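Local coordinates for 3-phytase (PDB 2WNH), which probably removes phosphate from phytate (inositol hexakisphosphate), beginning at the 3-position, as a histidine acid phosphatase, at residues B[259-271]-B[388-402]. The protein carries 3 engineered substitutions. Sequence-based numbering, arbitrary orientation.
Sequences AQKRGSVLLNAML and LGQRIDRPSAPAVAM. Engineered in segment 388-402: Ala-397 (natural residue Thr).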
ATOM      1  N   ALA B 259     -21.863 -42.755  -0.169  1.00 18.75           N
ATOM      2  CA  ALA B 259     -21.593 -41.534   0.606  1.00 18.53           C
ATOM      3  C   ALA B 259     -21.442 -41.862   2.095  1.00 19.98           C
ATOM      4  O   ALA B 259     -20.606 -41.283   2.790  1.00 20.70           O
ATOM      5  CB  ALA B 259     -22.694 -40.520   0.390  1.00 17.93           C
ATOM      6  N   GLN B 260     -22.243 -42.800   2.588  1.00 19.63           N
ATOM      7  CA  GLN B 260     -22.146 -43.209   3.990  1.00 19.36           C
ATOM      8  C   GLN B 260     -20.808 -43.882   4.286  1.00 19.44           C
ATOM      9  O   GLN B 260     -20.149 -43.567   5.273  1.00 19.44           O
ATOM     10  CB  GLN B 260     -23.322 -44.124   4.357  1.00 18.70           C
ATOM     11  CG  GLN B 260     -24.625 -43.379   4.534  1.00 19.67           C
ATOM     12  CD  GLN B 260     -25.780 -44.302   4.848  1.00 26.01           C
ATOM     13  OE1 GLN B 260     -25.941 -45.349   4.213  1.00 26.19           O
ATOM     14  NE2 GLN B 260     -26.616 -43.902   5.797  1.00 25.55           N
ATOM     15  N   LYS B 261     -20.390 -44.807   3.421  1.00 19.73           N
ATOM     16  CA  LYS B 261     -19.120 -45.499   3.632  1.00 20.48           C
ATOM     17  C   LYS B 261     -17.907 -44.583   3.504  1.00 20.46           C
ATOM     18  O   LYS B 261     -16.970 -44.656   4.298  1.00 19.94           O
ATOM     19  CB  LYS B 261     -18.952 -46.694   2.670  1.00 20.43           C
ATOM     20  CG  LYS B 261     -19.860 -47.876   3.014  1.00 22.91           C
ATOM     21  CD  LYS B 261     -19.634 -48.417   4.434  1.00 24.67           C
ATOM     22  CE  LYS B 261     -18.166 -48.786   4.723  1.00 27.18           C
ATOM     23  NZ  LYS B 261     -17.962 -49.245   6.136  1.00 27.77           N
ATOM     24  N   ARG B 262     -17.929 -43.725   2.489  1.00 20.67           N
ATOM     25  CA  ARG B 262     -16.730 -42.986   2.127  1.00 19.92           C
ATOM     26  C   ARG B 262     -16.702 -41.512   2.571  1.00 19.14           C
ATOM     27  O   ARG B 262     -15.647 -40.894   2.521  1.00 18.97           O
ATOM     28  CB  ARG B 262     -16.469 -43.108   0.619  1.00 20.75           C
ATOM     29  CG  ARG B 262     -16.040 -44.523   0.162  1.00 24.85           C
ATOM     30  CD  ARG B 262     -15.452 -44.486  -1.235  1.00 33.29           C
ATOM     31  NE  ARG B 262     -14.164 -43.801  -1.256  1.00 41.52           N
ATOM     32  CZ  ARG B 262     -13.729 -43.020  -2.244  1.00 43.73           C
ATOM     33  NH1 ARG B 262     -14.487 -42.796  -3.313  1.00 45.68           N
ATOM     34  NH2 ARG B 262     -12.538 -42.440  -2.147  1.00 47.06           N
ATOM     35  N   GLY B 263     -17.843 -40.976   2.990  1.00 17.93           N
ATOM     36  CA  GLY B 263     -17.949 -39.589   3.437  1.00 18.76           C
ATOM     37  C   GLY B 263     -18.295 -39.357   4.901  1.00 18.76           C
ATOM     38  O   GLY B 263     -18.202 -38.222   5.375  1.00 18.41           O
ATOM     39  N   SER B 264     -18.711 -40.397   5.635  1.00 16.86           N
ATOM     40  CA  SER B 264     -19.103 -40.194   7.041  1.00 16.50           C
ATOM     41  C   SER B 264     -17.975 -39.671   7.920  1.00 15.22           C
ATOM     42  O   SER B 264     -18.215 -38.855   8.800  1.00 16.38           O
ATOM     43  CB  SER B 264     -19.669 -41.478   7.665  1.00 18.40           C
ATOM     44  OG  SER B 264     -20.938 -41.786   7.107  1.00 17.98           O
ATOM     45  N   VAL B 265     -16.758 -40.148   7.681  1.00 15.94           N
ATOM     46  CA  VAL B 265     -15.599 -39.739   8.485  1.00 16.53           C
ATOM     47  C   VAL B 265     -15.351 -38.222   8.359  1.00 16.96           C
ATOM     48  O   VAL B 265     -15.014 -37.550   9.340  1.00 18.03           O
ATOM     49  CB  VAL B 265     -14.357 -40.585   8.119  1.00 17.59           C
ATOM     50  CG1 VAL B 265     -13.919 -40.338   6.669  1.00 17.40           C
ATOM     51  CG2 VAL B 265     -13.219 -40.389   9.109  1.00 19.89           C
ATOM     52  N   LEU B 266     -15.584 -37.695   7.157  1.00 15.45           N
ATOM     53  CA  LEU B 266     -15.321 -36.283   6.875  1.00 16.06           C
ATOM     54  C   LEU B 266     -16.447 -35.412   7.394  1.00 15.87           C
ATOM     55  O   LEU B 266     -16.209 -34.374   8.026  1.00 16.44           O
ATOM     56  CB  LEU B 266     -15.127 -36.076   5.358  1.00 15.63           C
ATOM     57  CG  LEU B 266     -14.862 -34.649   4.847  1.00 16.21           C
ATOM     58  CD1 LEU B 266     -13.693 -33.954   5.597  1.00 17.07           C
ATOM     59  CD2 LEU B 266     -14.593 -34.690   3.330  1.00 16.88           C
ATOM     60  N   LEU B 267     -17.691 -35.797   7.148  1.00 16.03           N
ATOM     61  CA  LEU B 267     -18.763 -34.981   7.700  1.00 15.49           C
ATOM     62  C   LEU B 267     -18.660 -34.979   9.223  1.00 17.00           C
ATOM     63  O   LEU B 267     -18.813 -33.929   9.858  1.00 15.65           O
ATOM     64  CB  LEU B 267     -20.148 -35.444   7.240  1.00 17.33           C
ATOM     65  CG  LEU B 267     -21.330 -34.675   7.877  1.00 15.72           C
ATOM     66  CD1 LEU B 267     -21.289 -33.168   7.590  1.00 17.84           C
ATOM     67  CD2 LEU B 267     -22.660 -35.218   7.374  1.00 18.64           C
ATOM     68  N   ASN B 268     -18.405 -36.145   9.811  1.00 15.89           N
ATOM     69  CA  ASN B 268     -18.243 -36.202  11.263  1.00 17.53           C
ATOM     70  C   ASN B 268     -17.170 -35.236  11.804  1.00 17.67           C
ATOM     71  O   ASN B 268     -17.395 -34.547  12.837  1.00 18.67           O
ATOM     72  CB  ASN B 268     -17.942 -37.627  11.712  1.00 17.31           C
ATOM     73  CG  ASN B 268     -17.967 -37.760  13.211  1.00 19.07           C
ATOM     74  OD1 ASN B 268     -18.981 -37.464  13.862  1.00 20.14           O
ATOM     75  ND2 ASN B 268     -16.850 -38.178  13.773  1.00 20.08           N
ATOM     76  N   ALA B 269     -16.019 -35.217  11.126  1.00 16.79           N
ATOM     77  CA  ALA B 269     -14.888 -34.340  11.467  1.00 16.80           C
ATOM     78  C   ALA B 269     -15.284 -32.871  11.354  1.00 16.70           C
ATOM     79  O   ALA B 269     -14.897 -32.031  12.202  1.00 15.79           O
ATOM     80  CB  ALA B 269     -13.683 -34.637  10.595  1.00 18.12           C
ATOM     81  N   MET B 270     -16.056 -32.558  10.317  1.00 15.72           N
ATOM     82  CA  MET B 270     -16.520 -31.184  10.070  1.00 15.74           C
ATOM     83  C   MET B 270     -17.524 -30.709  11.110  1.00 15.77           C
ATOM     84  O   MET B 270     -17.420 -29.579  11.595  1.00 17.21           O
ATOM     85  CB  MET B 270     -17.103 -31.052   8.643  1.00 15.57           C
ATOM     86  CG  MET B 270     -16.050 -31.091   7.539  1.00 18.04           C
ATOM     87  SD  MET B 270     -16.832 -31.200   5.918  1.00 18.11           S
ATOM     88  CE  MET B 270     -17.606 -29.592   5.757  1.00 17.08           C
ATOM     89  N   LEU B 271     -18.509 -31.549  11.444  1.00 15.22           N
ATOM     90  CA  LEU B 271     -19.495 -31.191  12.482  1.00 15.47           C
ATOM     91  C   LEU B 271     -18.848 -31.040  13.881  1.00 16.20           C
ATOM     92  O   LEU B 271     -19.154 -30.095  14.617  1.00 16.63           O
ATOM     93  CB  LEU B 271     -20.643 -32.205  12.557  1.00 16.26           C
ATOM     94  CG  LEU B 271     -21.512 -32.315  11.298  1.00 13.27           C
ATOM     95  CD1 LEU B 271     -22.423 -33.502  11.463  1.00 18.00           C
ATOM     96  CD2 LEU B 271     -22.300 -31.001  11.090  1.00 17.31           C
ATOM     97  N   LEU B 388     -28.167 -32.432  10.265  1.00 20.06           N
ATOM     98  CA  LEU B 388     -27.110 -32.635   9.270  1.00 18.98           C
ATOM     99  C   LEU B 388     -26.387 -33.972   9.429  1.00 18.67           C
ATOM    100  O   LEU B 388     -25.819 -34.498   8.455  1.00 20.66           O
ATOM    101  CB  LEU B 388     -26.088 -31.489   9.327  1.00 19.18           C
ATOM    102  CG  LEU B 388     -26.627 -30.151   8.815  1.00 20.76           C
ATOM    103  CD1 LEU B 388     -25.688 -29.017   9.282  1.00 20.82           C
ATOM    104  CD2 LEU B 388     -26.818 -30.094   7.307  1.00 16.84           C
ATOM    105  N   GLY B 389     -26.400 -34.508  10.645  1.00 18.27           N
ATOM    106  CA  GLY B 389     -25.674 -35.730  10.957  1.00 18.06           C
ATOM    107  C   GLY B 389     -26.479 -37.026  10.895  1.00 19.82           C
ATOM    108  O   GLY B 389     -25.916 -38.091  11.132  1.00 20.50           O
ATOM    109  N   GLN B 390     -27.764 -36.935  10.549  1.00 20.49           N
ATOM    110  CA  GLN B 390     -28.690 -38.095  10.608  1.00 23.28           C
ATOM    111  C   GLN B 390     -28.250 -39.308   9.802  1.00 23.69           C
ATOM    112  O   GLN B 390     -28.582 -40.436  10.165  1.00 24.31           O
ATOM    113  CB  GLN B 390     -30.040 -37.733  10.011  1.00 23.91           C
ATOM    114  CG  GLN B 390     -30.877 -36.772  10.752  1.00 31.24           C
ATOM    115  CD  GLN B 390     -32.093 -36.412   9.918  1.00 36.44           C
ATOM    116  OE1 GLN B 390     -33.030 -37.210   9.808  1.00 40.30           O
ATOM    117  NE2 GLN B 390     -32.072 -35.223   9.290  1.00 37.32           N
ATOM    118  N   ARG B 391     -27.592 -39.067   8.664  1.00 22.66           N
ATOM    119  CA  ARG B 391     -27.269 -40.118   7.713  1.00 21.61           C
ATOM    120  C   ARG B 391     -25.864 -40.645   7.915  1.00 21.24           C
ATOM    121  O   ARG B 391     -25.443 -41.523   7.178  1.00 21.30           O
ATOM    122  CB  ARG B 391     -27.409 -39.618   6.264  1.00 21.17           C
ATOM    123  CG  ARG B 391     -28.836 -39.347   5.810  1.00 22.47           C
ATOM    124  CD  ARG B 391     -28.869 -38.654   4.445  1.00 25.37           C
ATOM    125  NE  ARG B 391     -30.123 -38.932   3.752  1.00 29.80           N
ATOM    126  CZ  ARG B 391     -30.358 -38.679   2.462  1.00 33.55           C
ATOM    127  NH1 ARG B 391     -29.435 -38.109   1.689  1.00 29.94           N
ATOM    128  NH2 ARG B 391     -31.537 -38.992   1.936  1.00 34.16           N
ATOM    129  N   ILE B 392     -25.137 -40.132   8.910  1.00 20.76           N
ATOM    130  CA  ILE B 392     -23.786 -40.634   9.198  1.00 21.94           C
ATOM    131  C   ILE B 392     -23.884 -42.117   9.578  1.00 22.43           C
ATOM    132  O   ILE B 392     -24.757 -42.502  10.356  1.00 23.06           O
ATOM    133  CB  ILE B 392     -23.100 -39.824  10.328  1.00 21.48           C
ATOM    134  CG1 ILE B 392     -22.659 -38.450   9.784  1.00 22.57           C
ATOM    135  CG2 ILE B 392     -21.897 -40.583  10.927  1.00 21.67           C
ATOM    136  CD1 ILE B 392     -22.362 -37.381  10.861  1.00 23.62           C
ATOM    137  N   ASP B 393     -23.006 -42.929   8.994  1.00 23.47           N
ATOM    138  CA  ASP B 393     -22.858 -44.319   9.377  1.00 24.47           C
ATOM    139  C   ASP B 393     -21.742 -44.349  10.406  1.00 24.92           C
ATOM    140  O   ASP B 393     -20.566 -44.182  10.063  1.00 24.83           O
ATOM    141  CB  ASP B 393     -22.488 -45.184   8.159  1.00 24.71           C
ATOM    142  CG  ASP B 393     -22.366 -46.654   8.521  1.00 26.08           C
ATOM    143  OD1 ASP B 393     -23.353 -47.206   9.035  1.00 27.74           O
ATOM    144  OD2 ASP B 393     -21.285 -47.244   8.306  1.00 29.04           O
ATOM    145  N   ARG B 394     -22.107 -44.552  11.673  1.00 24.97           N
ATOM    146  CA  ARG B 394     -21.142 -44.440  12.772  1.00 25.76           C
ATOM    147  C   ARG B 394     -19.917 -45.356  12.672  1.00 25.80           C
ATOM    148  O   ARG B 394     -18.798 -44.887  12.877  1.00 25.55           O
ATOM    149  CB  ARG B 394     -21.823 -44.543  14.141  1.00 26.67           C
ATOM    150  CG  ARG B 394     -22.803 -43.405  14.428  1.00 28.38           C
ATOM    151  CD  ARG B 394     -22.058 -42.096  14.745  1.00 31.18           C
ATOM    152  NE  ARG B 394     -22.933 -40.934  14.604  1.00 33.59           N
ATOM    153  CZ  ARG B 394     -22.505 -39.678  14.504  1.00 34.49           C
ATOM    154  NH1 ARG B 394     -21.201 -39.415  14.508  1.00 33.26           N
ATOM    155  NH2 ARG B 394     -23.379 -38.692  14.377  1.00 35.66           N
ATOM    156  N   PRO B 395     -20.100 -46.649  12.320  1.00 26.12           N
ATOM    157  CA  PRO B 395     -18.912 -47.487  12.108  1.00 26.19           C
ATOM    158  C   PRO B 395     -17.958 -46.956  11.037  1.00 25.07           C
ATOM    159  O   PRO B 395     -16.777 -47.290  11.062  1.00 26.00           O
ATOM    160  CB  PRO B 395     -19.499 -48.838  11.664  1.00 26.34           C
ATOM    161  CG  PRO B 395     -20.895 -48.840  12.217  1.00 27.12           C
ATOM    162  CD  PRO B 395     -21.354 -47.412  12.139  1.00 26.55           C
ATOM    163  N   SER B 396     -18.477 -46.159  10.101  1.00 24.17           N
ATOM    164  CA  SER B 396     -17.677 -45.568   9.032  1.00 23.80           C
ATOM    165  C   SER B 396     -17.168 -44.177   9.406  1.00 22.97           C
ATOM    166  O   SER B 396     -16.591 -43.489   8.573  1.00 22.49           O
ATOM    167  CB  SER B 396     -18.483 -45.459   7.741  1.00 24.75           C
ATOM    168  OG  SER B 396     -18.979 -46.726   7.338  1.00 25.86           O
ATOM    169  N   ALA B 397     -17.342 -43.797  10.669  1.00 21.34           N
ATOM    170  CA  ALA B 397     -16.952 -42.462  11.104  1.00 21.80           C
ATOM    171  C   ALA B 397     -16.009 -42.486  12.303  1.00 22.22           C
ATOM    172  O   ALA B 397     -16.355 -41.938  13.340  1.00 22.30           O
ATOM    173  CB  ALA B 397     -18.225 -41.630  11.416  1.00 21.38           C
ATOM    174  N   PRO B 398     -14.808 -43.087  12.151  1.00 22.54           N
ATOM    175  CA  PRO B 398     -13.874 -43.120  13.269  1.00 23.51           C
ATOM    176  C   PRO B 398     -13.356 -41.717  13.573  1.00 24.71           C
ATOM    177  O   PRO B 398     -13.330 -40.858  12.681  1.00 22.95           O
ATOM    178  CB  PRO B 398     -12.721 -43.990  12.743  1.00 23.65           C
ATOM    179  CG  PRO B 398     -12.759 -43.815  11.265  1.00 24.81           C
ATOM    180  CD  PRO B 398     -14.228 -43.701  10.937  1.00 23.33           C
ATOM    181  N   ALA B 399     -12.969 -41.483  14.823  1.00 25.45           N
ATOM    182  CA  ALA B 399     -12.362 -40.208  15.191  1.00 25.26           C
ATOM    183  C   ALA B 399     -11.029 -40.047  14.462  1.00 25.21           C
ATOM    184  O   ALA B 399     -10.256 -41.004  14.338  1.00 24.93           O
ATOM    185  CB  ALA B 399     -12.146 -40.140  16.694  1.00 27.25           C
ATOM    186  N   VAL B 400     -10.761 -38.830  13.984  1.00 22.80           N
ATOM    187  CA  VAL B 400      -9.509 -38.520  13.316  1.00 23.28           C
ATOM    188  C   VAL B 400      -8.960 -37.336  14.091  1.00 21.82           C
ATOM    189  O   VAL B 400      -9.692 -36.394  14.337  1.00 21.76           O
ATOM    190  CB  VAL B 400      -9.744 -38.089  11.838  1.00 23.91           C
ATOM    191  CG1 VAL B 400      -8.439 -37.600  11.170  1.00 24.81           C
ATOM    192  CG2 VAL B 400     -10.352 -39.231  11.038  1.00 25.47           C
ATOM    193  N   ALA B 401      -7.696 -37.402  14.495  1.00 20.92           N
ATOM    194  CA  ALA B 401      -7.011 -36.218  15.042  1.00 20.23           C
ATOM    195  C   ALA B 401      -6.877 -35.213  13.894  1.00 19.71           C
ATOM    196  O   ALA B 401      -6.168 -35.489  12.917  1.00 20.34           O
ATOM    197  CB  ALA B 401      -5.635 -36.586  15.535  1.00 20.90           C
ATOM    198  N   MET B 402      -7.508 -34.045  14.031  1.00 18.85           N
ATOM    199  CA  MET B 402      -7.474 -33.022  12.975  1.00 18.81           C
ATOM    200  C   MET B 402      -6.086 -32.422  12.785  1.00 18.97           C
ATOM    201  O   MET B 402      -5.648 -32.163  11.653  1.00 16.47           O
ATOM    202  CB  MET B 402      -8.526 -31.929  13.253  1.00 18.92           C
ATOM    203  CG  MET B 402      -8.627 -30.898  12.145  1.00 19.24           C
ATOM    204  SD  MET B 402      -9.010 -31.579  10.495  1.00 18.50           S
ATOM    205  CE  MET B 402     -10.657 -32.215  10.789  1.00 18.98           C
TER
HETATM  206  O   HOH W   1     -16.506 -42.488   5.946  1.00 20.87           O
HETATM  207  O   HOH W   2     -14.437 -38.433  12.008  1.00 22.72           O
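The guanidinium of Arg-394 meets Asn-268 OD1 at its edge through NH1 (3.0 Å), while Ile-392 CG2 lies over the centre of one face. The Asn-268 amide and the guanidinium are nearly perpendicular (81°), and NH1 sits above the carbonyl plane, missing the lone pairs, in a bent bond. The amide of Gln-260 is better aligned: NE2 gives a hydrogen bond to Arg-391 O (3.0 Å), which lies nearly in the amide plane. With chi1 -70°, Ser-264 OG turns back along the helix to donate to a lone pair of Gln-260 O, and it accepts from Asp-393 N. Ser-396 OG likewise donates to Asp-393 OD2 and accepts from Lys-261 NZ, which also hydrogen-bonds Ala-138 O. At the helix kink one water accepts from Val-265 N and donates to Lys-261 O and Ser-396 O; a second links Val-265 O, Asn-268 ND2 and Pro-398 O. The engineered Ala-397 packs its CB against Ser-264 O. Val-265 CG2 touches Val-400 CG2 (3.6 Å), and the Leu-271 and Ile-392 side chains run antiparallel, CD1 to CD1 3.9 Å. The C-terminal tail after helix 381-388 covers the outer side of helix 256-274, which also packs on strands 14-24 and 284-289 in the alpha/beta domain of the histidine acid phosphatase fold.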